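Local coordinates for acyl-CoA dehydrogenase FadE3 (Mycobacterium smegmatis, PDB 4IV6), which belongs to the acyl-CoA dehydrogenase family of flavoproteins and binds dihydroflavine-adenine dinucleotide at the interfaces of a four-chain assembly, at residues A259-E262 / D263-Y267; E270-F274 / G275-W279; Q282-G285 / N286-A289. All coordinates share one frame; numbering follows the deposited sequence.

Contact 1. Residues A259-E262 / D263-Y267; sequences AAFE and DALRY
Phe261 and Leu265, one helical turn apart, lie side by side and point the same way, with Leu265 CD2 4.1 Å from Phe261 CE2 and approaching the ring obliquely. Both side chains have CG anti to the backbone N (chi1 -180° in Phe261), which swings them together along one flank of the helix. Beneath them Leu265 N donates to Phe261 O over 2.9 Å, and equivalent i to i+4 bonds join Asp263 to Ala259, Ala264 to Ala260 and Arg266 to Glu262. On the polar side the Arg266 chain bends at chi3 (51°), and NH2 reaches Asp263 OD1 at 3.3 Å in a weak, bent salt bridge. Each side chain has a further partner: Tyr355 OH is hydrogen-bonded to Asp263 OD2, and Glu270 forms a salt bridge with Arg266 NH1, while Glu262 turns to Arg80. Ala260 and Ala264 let helix 316-340 come close, and Phe261 rests on helix 282-310 and on Leu380 of the second subunit. This is an amphipathic turn of helix 234-270, buried on its apolar flanks within the helical C-terminal domain of the acyl-CoA dehydrogenase fold.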
loop_
_atom_site.group_PDB
_atom_site.type_symbol
_atom_site.label_atom_id
_atom_site.label_comp_id
_atom_site.label_asym_id
_atom_site.label_seq_id
_atom_site.Cartn_x
_atom_site.Cartn_y
_atom_site.Cartn_z
ATOM N N ALA B 259 12.288 -18.095 0.571
ATOM C CA ALA B 259 12.155 -18.931 1.776
ATOM C C ALA B 259 10.817 -18.671 2.483
ATOM O O ALA B 259 10.119 -19.597 2.854
ATOM C CB ALA B 259 13.319 -18.709 2.731
ATOM N N ALA B 260 10.472 -17.405 2.687
ATOM C CA ALA B 260 9.224 -17.073 3.340
ATOM C C ALA B 260 8.014 -17.556 2.516
ATOM O O ALA B 260 7.087 -18.162 3.051
ATOM C CB ALA B 260 9.152 -15.572 3.565
ATOM N N PHE B 261 8.042 -17.291 1.216
ATOM C CA PHE B 261 6.987 -17.750 0.320
ATOM C C PHE B 261 6.838 -19.270 0.278
ATOM O O PHE B 261 5.718 -19.785 0.393
ATOM C CB PHE B 261 7.179 -17.216 -1.095
ATOM C CG PHE B 261 6.103 -17.669 -2.042
ATOM C CD1 PHE B 261 4.803 -17.210 -1.873
ATOM C CD2 PHE B 261 6.371 -18.579 -3.036
ATOM C CE1 PHE B 261 3.773 -17.627 -2.718
ATOM C CE2 PHE B 261 5.351 -19.000 -3.893
ATOM C CZ PHE B 261 4.054 -18.527 -3.728
ATOM N N GLU B 262 7.939 -19.998 0.130
ATOM C CA GLU B 262 7.861 -21.468 0.173
ATOM C C GLU B 262 7.194 -21.987 1.451
ATOM O O GLU B 262 6.325 -22.875 1.383
ATOM C CB GLU B 262 9.251 -22.112 0.038
ATOM C CG GLU B 262 9.812 -22.019 -1.351
ATOM C CD GLU B 262 11.265 -22.461 -1.452
ATOM O OE1 GLU B 262 11.763 -23.206 -0.606
ATOM O OE2 GLU B 262 11.929 -22.050 -2.392
ATOM N N ASP B 263 7.594 -21.449 2.610
ATOM C CA ASP B 263 7.038 -21.893 3.881
ATOM C C ASP B 263 5.548 -21.593 3.968
ATOM O O ASP B 263 4.766 -22.417 4.417
ATOM C CB ASP B 263 7.752 -21.252 5.079
ATOM C CG ASP B 263 9.125 -21.846 5.341
ATOM O OD1 ASP B 263 9.554 -22.760 4.577
ATOM O OD2 ASP B 263 9.800 -21.380 6.306
ATOM N N ALA B 264 5.156 -20.400 3.546
ATOM C CA ALA B 264 3.763 -19.997 3.574
ATOM C C ALA B 264 2.900 -20.881 2.657
ATOM O O ALA B 264 1.830 -21.325 3.039
ATOM C CB ALA B 264 3.649 -18.548 3.171
ATOM N N LEU B 265 3.385 -21.148 1.457
ATOM C CA LEU B 265 2.627 -21.967 0.504
ATOM C C LEU B 265 2.474 -23.389 0.990
ATOM O O LEU B 265 1.382 -23.950 0.929
ATOM C CB LEU B 265 3.323 -21.974 -0.843
ATOM C CG LEU B 265 2.650 -22.774 -1.954
ATOM C CD1 LEU B 265 1.236 -22.297 -2.223
ATOM C CD2 LEU B 265 3.494 -22.621 -3.213
ATOM N N ARG B 266 3.560 -23.957 1.501
ATOM C CA ARG B 266 3.509 -25.279 2.091
ATOM C C ARG B 266 2.564 -25.313 3.280
ATOM O O ARG B 266 1.686 -26.169 3.355
ATOM C CB ARG B 266 4.886 -25.750 2.542
ATOM C CG ARG B 266 4.839 -27.053 3.334
ATOM C CD ARG B 266 6.231 -27.573 3.732
ATOM N NE ARG B 266 7.041 -26.527 4.383
ATOM C CZ ARG B 266 6.785 -25.964 5.576
ATOM N NH1 ARG B 266 5.729 -26.320 6.337
ATOM N NH2 ARG B 266 7.609 -25.033 6.032
ATOM N N TYR B 267 2.742 -24.392 4.227
ATOM C CA TYR B 267 1.864 -24.387 5.395
ATOM C C TYR B 267 0.388 -24.284 5.000
ATOM O O TYR B 267 -0.443 -24.912 5.622
ATOM C CB TYR B 267 2.195 -23.231 6.338
ATOM C CG TYR B 267 1.512 -23.336 7.669
ATOM C CD1 TYR B 267 1.933 -24.269 8.626
ATOM C CD2 TYR B 267 0.446 -22.504 7.986
ATOM C CE1 TYR B 267 1.297 -24.377 9.874
ATOM C CE2 TYR B 267 -0.190 -22.584 9.221
ATOM C CZ TYR B 267 0.222 -23.527 10.162
ATOM O OH TYR B 267 -0.426 -23.569 11.389
#

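Contact 2. Residues E270-F274 / G275-W279; sequences ERESF and GKPIW. With FDA (dihydroflavine-adenine dinucleotide), chain C.
A tight beta hairpin with a two-residue loop, Phe274-Gly275, in a type I' turn from Ser273 to Lys276, forms one wall of a pocket for dihydroflavine-adenine dinucleotide. Ser273 and Lys276 are the hydrogen-bonded pair: Ser273 N gives to Lys276 O at 2.9 Å, and Lys276 N returns a bond to Ser273 O. Gly275 has a positive phi of 90°, at which a CB would be jammed against Phe274 O. Farther from the turn, Ile278 N donates to Arg271 O over 3.0 Å, and Glu272 lies alongside the ring of Pro277. Four side chains of the hairpin and its flanks face the dihydroflavine-adenine dinucleotide. Arg271 bends at chi2 (63°) and presents its guanidinium edge to the diphosphate, NE holding O1A at 2.8 Å in a bond of 165° and NH2 holding O2P at 2.9 Å. Ser273 OG, hydrogen-bonded to His281 NE2, lies 2.8 Å from N7A of the adenine. Phe274 CD1 approaches N6A of the adenine at 3.3 Å, and Ile278 CD1 packs on the ribose at O4B, 3.6 Å away. Across the interface, Asp134 of the third subunit accepts from Phe274 N and Pro129 of the same subunit from Arg271 NH1. The hairpin thus links the end of helix 234-270 to the start of helix 282-310, with Ile278 and Trp279 folded back onto Ser268.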
loop_
_atom_site.group_PDB
_atom_site.type_symbol
_atom_site.label_atom_id
_atom_site.label_comp_id
_atom_site.label_asym_id
_atom_site.label_seq_id
_atom_site.Cartn_x
_atom_site.Cartn_y
_atom_site.Cartn_z
ATOM N N GLU B 270 -0.970 -27.597 4.424
ATOM C CA GLU B 270 -0.936 -28.510 5.548
ATOM C C GLU B 270 -2.004 -28.154 6.578
ATOM O O GLU B 270 -2.640 -29.011 7.089
ATOM C CB GLU B 270 0.442 -28.503 6.204
ATOM C CG GLU B 270 1.524 -29.095 5.314
ATOM C CD GLU B 270 2.932 -28.889 5.865
ATOM O OE1 GLU B 270 3.133 -28.027 6.761
ATOM O OE2 GLU B 270 3.863 -29.574 5.376
ATOM N N ARG B 271 -2.171 -26.879 6.883
ATOM C CA ARG B 271 -3.122 -26.416 7.865
ATOM C C ARG B 271 -4.499 -26.296 7.229
ATOM O O ARG B 271 -4.622 -25.743 6.116
ATOM C CB ARG B 271 -2.683 -25.038 8.375
ATOM C CG ARG B 271 -3.558 -24.432 9.455
ATOM C CD ARG B 271 -3.579 -25.258 10.736
ATOM N NE ARG B 271 -3.990 -24.451 11.880
ATOM C CZ ARG B 271 -3.895 -24.838 13.148
ATOM N NH1 ARG B 271 -3.439 -26.040 13.468
ATOM N NH2 ARG B 271 -4.256 -24.015 14.110
ATOM N N GLU B 272 -5.518 -26.772 7.965
ATOM C CA GLU B 272 -6.910 -26.710 7.530
ATOM C C GLU B 272 -7.739 -25.953 8.565
ATOM O O GLU B 272 -7.395 -25.919 9.748
ATOM C CB GLU B 272 -7.496 -28.107 7.279
ATOM C CG GLU B 272 -6.728 -28.914 6.240
ATOM C CD GLU B 272 -7.501 -30.091 5.667
ATOM O OE1 GLU B 272 -8.682 -30.285 6.020
ATOM O OE2 GLU B 272 -6.925 -30.821 4.829
ATOM N N SER B 273 -8.802 -25.314 8.106
ATOM C CA SER B 273 -9.777 -24.692 8.973
ATOM C C SER B 273 -11.115 -24.677 8.261
ATOM O O SER B 273 -11.179 -24.549 7.032
ATOM C CB SER B 273 -9.380 -23.254 9.351
ATOM O OG SER B 273 -9.521 -22.351 8.289
ATOM N N PHE B 274 -12.171 -24.843 9.043
ATOM C CA PHE B 274 -13.551 -24.806 8.530
ATOM C C PHE B 274 -13.727 -25.824 7.426
ATOM O O PHE B 274 -14.414 -25.574 6.480
ATOM C CB PHE B 274 -13.938 -23.394 8.066
ATOM C CG PHE B 274 -13.839 -22.379 9.154
ATOM C CD1 PHE B 274 -12.648 -21.727 9.408
ATOM C CD2 PHE B 274 -14.924 -22.133 9.986
ATOM C CE1 PHE B 274 -12.555 -20.797 10.422
ATOM C CE2 PHE B 274 -14.835 -21.216 11.019
ATOM C CZ PHE B 274 -13.659 -20.538 11.234
ATOM N N GLY B 275 -13.060 -26.972 7.547
ATOM C CA GLY B 275 -13.244 -28.064 6.604
ATOM C C GLY B 275 -12.331 -28.078 5.381
ATOM O O GLY B 275 -12.478 -28.950 4.533
ATOM N N LYS B 276 -11.385 -27.140 5.265
ATOM C CA LYS B 276 -10.469 -27.175 4.116
ATOM C C LYS B 276 -9.082 -26.585 4.345
ATOM O O LYS B 276 -8.878 -25.830 5.296
ATOM C CB LYS B 276 -11.104 -26.538 2.891
ATOM C CG LYS B 276 -11.540 -25.136 3.068
ATOM C CD LYS B 276 -12.587 -24.760 2.015
ATOM C CE LYS B 276 -12.831 -23.254 2.081
ATOM N NZ LYS B 276 -13.533 -22.691 0.895
ATOM N N PRO B 277 -8.133 -26.958 3.464
ATOM C CA PRO B 277 -6.801 -26.329 3.443
ATOM C C PRO B 277 -6.970 -24.824 3.367
ATOM O O PRO B 277 -7.819 -24.335 2.624
ATOM C CB PRO B 277 -6.161 -26.878 2.159
ATOM C CG PRO B 277 -6.842 -28.184 1.928
ATOM C CD PRO B 277 -8.256 -28.012 2.428
ATOM N N ILE B 278 -6.201 -24.116 4.180
ATOM C CA ILE B 278 -6.433 -22.701 4.350
ATOM C C ILE B 278 -6.213 -21.885 3.098
ATOM O O ILE B 278 -6.813 -20.811 2.990
ATOM C CB ILE B 278 -5.661 -22.086 5.541
ATOM C CG1 ILE B 278 -4.150 -22.293 5.416
ATOM C CG2 ILE B 278 -6.201 -22.614 6.847
ATOM C CD1 ILE B 278 -3.347 -21.463 6.410
ATOM N N TRP B 279 -5.384 -22.353 2.155
ATOM C CA TRP B 279 -5.251 -21.639 0.871
ATOM C C TRP B 279 -6.571 -21.483 0.137
ATOM O O TRP B 279 -6.725 -20.567 -0.661
ATOM C CB TRP B 279 -4.230 -22.291 -0.066
ATOM C CG TRP B 279 -4.642 -23.590 -0.724
ATOM C CD1 TRP B 279 -4.383 -24.852 -0.278
ATOM C CD2 TRP B 279 -5.353 -23.745 -1.955
ATOM N NE1 TRP B 279 -4.854 -25.785 -1.158
ATOM C CE2 TRP B 279 -5.451 -25.136 -2.203
ATOM C CE3 TRP B 279 -5.859 -22.838 -2.914
ATOM C CZ2 TRP B 279 -6.085 -25.650 -3.336
ATOM C CZ3 TRP B 279 -6.488 -23.354 -4.048
ATOM C CH2 TRP B 279 -6.606 -24.733 -4.240
HETATM P PA FDA C . -5.536 -20.511 11.930
HETATM O O1A FDA C . -4.831 -21.817 11.760
HETATM O O2A FDA C . -6.997 -20.405 12.297
HETATM O O5B FDA C . -5.349 -19.655 10.594
HETATM C C5B FDA C . -4.144 -19.684 9.817
HETATM C C4B FDA C . -4.260 -18.637 8.709
HETATM O O4B FDA C . -5.449 -18.912 7.950
HETATM C C3B FDA C . -4.427 -17.229 9.257
HETATM O O3B FDA C . -3.917 -16.340 8.288
HETATM C C2B FDA C . -5.942 -17.080 9.314
HETATM O O2B FDA C . -6.382 -15.741 9.309
HETATM C C1B FDA C . -6.347 -17.823 8.071
HETATM N N9A FDA C . -7.698 -18.347 8.160
HETATM C C8A FDA C . -8.107 -19.370 8.926
HETATM N N7A FDA C . -9.418 -19.579 8.722
HETATM C C5A FDA C . -9.863 -18.670 7.795
HETATM C C6A FDA C . -11.149 -18.325 7.165
HETATM N N6A FDA C . -12.278 -19.025 7.466
HETATM N N1A FDA C . -11.148 -17.300 6.276
HETATM C C2A FDA C . -10.036 -16.604 5.979
HETATM N N3A FDA C . -8.824 -16.852 6.537
HETATM C C4A FDA C . -8.709 -17.857 7.435
HETATM N N1 FDA C . -5.594 -17.568 22.388
HETATM C C2 FDA C . -6.265 -17.771 23.534
HETATM O O2 FDA C . -7.297 -18.495 23.524
HETATM N N3 FDA C . -5.868 -17.189 24.667
HETATM C C4 FDA C . -4.778 -16.419 24.751
HETATM O O4 FDA C . -4.453 -15.932 25.821
HETATM C C4X FDA C . -3.990 -16.144 23.565
HETATM N N5 FDA C . -2.881 -15.384 23.541
HETATM C C5X FDA C . -2.000 -15.552 22.509
HETATM C C6 FDA C . -0.664 -15.153 22.625
HETATM C C7 FDA C . 0.218 -15.294 21.581
HETATM C C7M FDA C . 1.654 -14.883 21.731
HETATM C C8 FDA C . -0.223 -15.847 20.383
HETATM C C8M FDA C . 0.651 -16.022 19.190
HETATM C C9 FDA C . -1.529 -16.225 20.240
HETATM C C9A FDA C . -2.427 -16.111 21.295
HETATM N N10 FDA C . -3.779 -16.558 21.137
HETATM C C10 FDA C . -4.489 -16.793 22.332
HETATM C "C1'" FDA C . -4.085 -17.491 20.044
HETATM C "C2'" FDA C . -4.550 -16.648 18.877
HETATM O "O2'" FDA C . -5.804 -16.010 19.156
HETATM C "C3'" FDA C . -4.568 -17.558 17.644
HETATM O "O3'" FDA C . -3.211 -17.701 17.151
HETATM C "C4'" FDA C . -5.446 -16.981 16.566
HETATM O "O4'" FDA C . -6.775 -17.291 16.931
HETATM C "C5'" FDA C . -5.203 -17.575 15.182
HETATM O "O5'" FDA C . -5.251 -18.961 15.287
HETATM P P FDA C . -4.421 -20.025 14.490
HETATM O O1P FDA C . -2.977 -19.783 14.699
HETATM O O2P FDA C . -5.014 -21.301 14.953
HETATM O O3P FDA C . -4.773 -19.608 12.979
#

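Contact 3. Residues Q282-G285 / N286-A289; sequences QSVG and NMLA. With FDA (dihydroflavine-adenine dinucleotide), chain D.
Gln282, in the first turn of its helix, touches Asn286 one turn on, its CB 4.1 Å from Asn286 ND2. Its side chain runs outward, extended beyond CG, and NE2 donates over 3.0 Å to N1A of the adenine of a dihydroflavine-adenine dinucleotide other than the one lying beside Val284. At 134° this bond is noticeably bent. The other end of the same amide, OE1, accepts from Ser283 N of the fourth subunit, so both ends of the group have partners, which probably fixes the rotation of the amide. Ser283 follows with its hydroxyl turned to that subunit, where it meets the ND2 of Asn286; the reciprocal pair, Asn286 to Ser283 of the fourth subunit, repeats the bond. Met287 CE lies 3.7 Å from Ser283 O, the thioether being bent at chi3 (-70°). Val284 spreads its two methyls between neighbours a turn ahead: CG1 stands 4.2 Å from Leu288 CD1, and CG2 4.4 Å from Met287 CE. Val284 O accepts from Leu288 N over 3.0 Å. Gly285 brings no side chain, and its O takes the N-H of Ala289 at 2.9 Å. Met287 also packs on Arg339 and Val340 of helix 316-340, and Ala289 on Ile376 of the second subunit. Together these residues form the opening turns of helix 282-310, a subunit-interface helix whose first residues serve two dihydroflavine-adenine dinucleotide sites of the tetramer.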
loop_
_atom_site.group_PDB
_atom_site.type_symbol
_atom_site.label_atom_id
_atom_site.label_comp_id
_atom_site.label_asym_id
_atom_site.label_seq_id
_atom_site.Cartn_x
_atom_site.Cartn_y
_atom_site.Cartn_z
ATOM N N GLN B 282 -10.194 -17.490 0.375
ATOM C CA GLN B 282 -9.687 -16.420 -0.500
ATOM C C GLN B 282 -8.749 -15.454 0.215
ATOM O O GLN B 282 -7.784 -14.997 -0.363
ATOM C CB GLN B 282 -10.847 -15.653 -1.178
ATOM C CG GLN B 282 -11.579 -16.521 -2.204
ATOM C CD GLN B 282 -12.770 -15.873 -2.846
ATOM O OE1 GLN B 282 -13.216 -14.778 -2.458
ATOM N NE2 GLN B 282 -13.343 -16.571 -3.827
ATOM N N SER B 283 -9.011 -15.147 1.479
ATOM C CA SER B 283 -8.136 -14.217 2.197
ATOM C C SER B 283 -6.698 -14.725 2.226
ATOM O O SER B 283 -5.751 -13.950 2.085
ATOM C CB SER B 283 -8.628 -13.993 3.624
ATOM O OG SER B 283 -9.974 -13.560 3.637
ATOM N N VAL B 284 -6.533 -16.042 2.358
ATOM C CA VAL B 284 -5.202 -16.642 2.339
ATOM C C VAL B 284 -4.657 -16.861 0.943
ATOM O O VAL B 284 -3.503 -16.555 0.655
ATOM C CB VAL B 284 -5.199 -17.958 3.112
ATOM C CG1 VAL B 284 -3.821 -18.617 3.049
ATOM C CG2 VAL B 284 -5.618 -17.673 4.542
ATOM N N GLY B 285 -5.495 -17.378 0.063
ATOM C CA GLY B 285 -5.106 -17.611 -1.314
ATOM C C GLY B 285 -4.697 -16.337 -2.024
ATOM O O GLY B 285 -3.770 -16.327 -2.834
ATOM N N ASN B 286 -5.371 -15.244 -1.692
ATOM C CA ASN B 286 -5.036 -13.950 -2.254
ATOM C C ASN B 286 -3.658 -13.483 -1.817
ATOM O O ASN B 286 -2.896 -12.897 -2.616
ATOM C CB ASN B 286 -6.089 -12.913 -1.855
ATOM C CG ASN B 286 -7.434 -13.148 -2.520
ATOM O OD1 ASN B 286 -7.571 -13.970 -3.430
ATOM N ND2 ASN B 286 -8.449 -12.448 -2.035
ATOM N N MET B 287 -3.329 -13.697 -0.550
ATOM C CA MET B 287 -1.990 -13.350 -0.070
ATOM C C MET B 287 -0.959 -14.172 -0.834
ATOM O O MET B 287 0.046 -13.639 -1.268
ATOM C CB MET B 287 -1.822 -13.573 1.438
ATOM C CG MET B 287 -2.406 -12.471 2.293
ATOM S SD MET B 287 -1.989 -12.700 4.058
ATOM C CE MET B 287 -2.950 -14.116 4.545
ATOM N N LEU B 288 -1.198 -15.478 -0.989
ATOM C CA LEU B 288 -0.238 -16.323 -1.727
ATOM C C LEU B 288 -0.059 -15.839 -3.168
ATOM O O LEU B 288 1.058 -15.827 -3.697
ATOM C CB LEU B 288 -0.699 -17.786 -1.717
ATOM C CG LEU B 288 -0.694 -18.377 -0.308
ATOM C CD1 LEU B 288 -1.485 -19.674 -0.312
ATOM C CD2 LEU B 288 0.743 -18.558 0.185
ATOM N N ALA B 289 -1.169 -15.503 -3.825
ATOM C CA ALA B 289 -1.105 -15.030 -5.202
ATOM C C ALA B 289 -0.292 -13.737 -5.305
ATOM O O ALA B 289 0.531 -13.592 -6.202
ATOM C CB ALA B 289 -2.503 -14.827 -5.783
HETATM P PA FDA D . -18.936 -10.072 -11.559
HETATM O O1A FDA D . -20.363 -9.669 -11.378
HETATM O O2A FDA D . -18.517 -11.481 -11.909
HETATM O O5B FDA D . -18.126 -9.683 -10.237
HETATM C C5B FDA D . -18.410 -8.502 -9.474
HETATM C C4B FDA D . -17.350 -8.370 -8.381
HETATM O O4B FDA D . -17.348 -9.579 -7.604
HETATM C C3B FDA D . -15.946 -8.232 -8.948
HETATM O O3B FDA D . -15.180 -7.525 -7.998
HETATM C C2B FDA D . -15.469 -9.679 -8.989
HETATM O O2B FDA D . -14.067 -9.814 -8.999
HETATM C C1B FDA D . -16.090 -10.218 -7.731
HETATM N N9A FDA D . -16.306 -11.652 -7.795
HETATM C C8A FDA D . -17.224 -12.287 -8.541
HETATM N N7A FDA D . -17.138 -13.608 -8.318
HETATM C C5A FDA D . -16.142 -13.829 -7.400
HETATM C C6A FDA D . -15.516 -14.999 -6.760
HETATM N N6A FDA D . -15.955 -16.259 -7.037
HETATM N N1A FDA D . -14.506 -14.761 -5.887
HETATM C C2A FDA D . -14.067 -13.518 -5.613
HETATM N N3A FDA D . -14.582 -12.399 -6.181
HETATM C C4A FDA D . -15.598 -12.520 -7.066
HETATM N N1 FDA D . -16.176 -9.639 -22.058
HETATM C C2 FDA D . -16.241 -10.356 -23.192
HETATM O O2 FDA D . -16.721 -11.521 -23.159
HETATM N N3 FDA D . -15.774 -9.857 -24.339
HETATM C C4 FDA D . -15.263 -8.627 -24.447
HETATM O O4 FDA D . -14.872 -8.218 -25.527
HETATM C C4X FDA D . -15.153 -7.780 -23.274
HETATM N N5 FDA D . -14.655 -6.532 -23.274
HETATM C C5X FDA D . -15.000 -5.693 -22.250
HETATM C C6 FDA D . -14.905 -4.304 -22.389
HETATM C C7 FDA D . -15.223 -3.458 -21.353
HETATM C C7M FDA D . -15.139 -1.970 -21.526
HETATM C C8 FDA D . -15.652 -3.993 -20.142
HETATM C C8M FDA D . -16.000 -3.161 -18.957
HETATM C C9 FDA D . -15.732 -5.348 -19.978
HETATM C C9A FDA D . -15.437 -6.214 -21.024
HETATM N N10 FDA D . -15.575 -7.629 -20.843
HETATM C C10 FDA D . -15.662 -8.390 -22.026
HETATM C "C1'" FDA D . -16.404 -8.115 -19.733
HETATM C "C2'" FDA D . -15.466 -8.367 -18.573
HETATM O "O2'" FDA D . -14.572 -9.455 -18.846
HETATM C "C3'" FDA D . -16.336 -8.566 -17.327
HETATM O "O3'" FDA D . -16.767 -7.266 -16.847
HETATM C "C4'" FDA D . -15.567 -9.280 -16.246
HETATM O "O4'" FDA D . -15.583 -10.650 -16.591
HETATM C "C5'" FDA D . -16.183 -9.153 -14.857
HETATM O "O5'" FDA D . -17.526 -9.505 -14.941
HETATM P P FDA D . -18.737 -8.917 -14.138
HETATM O O1P FDA D . -18.820 -7.458 -14.368
HETATM O O2P FDA D . -19.858 -9.781 -14.575
HETATM O O3P FDA D . -18.235 -9.146 -12.630
#

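How the contacts relate
The three contacts follow one another in the chain, as helix 234-270, hairpin and helix 282-310. Contacts 1 and 3 are mostly buried helical turns packed against each other, Phe261 CE1 lying 3.4 Å from Leu288 O, and both touch the second subunit. Contact 2 is partly buried, with an exposed turn, and it bridges the two: Ile278 meets Tyr267 of contact 1, while Ile278 and Trp279 meet Val284 and Leu288 of contact 3. Their chemistry follows their place. Apolar flanks and intrachain ion pairs dominate contact 1, diphosphate and adenine recognition dominates contact 2, and contact 3 combines apolar helix packing with polar bonds to the fourth subunit and to the adenine of another dihydroflavine-adenine dinucleotide.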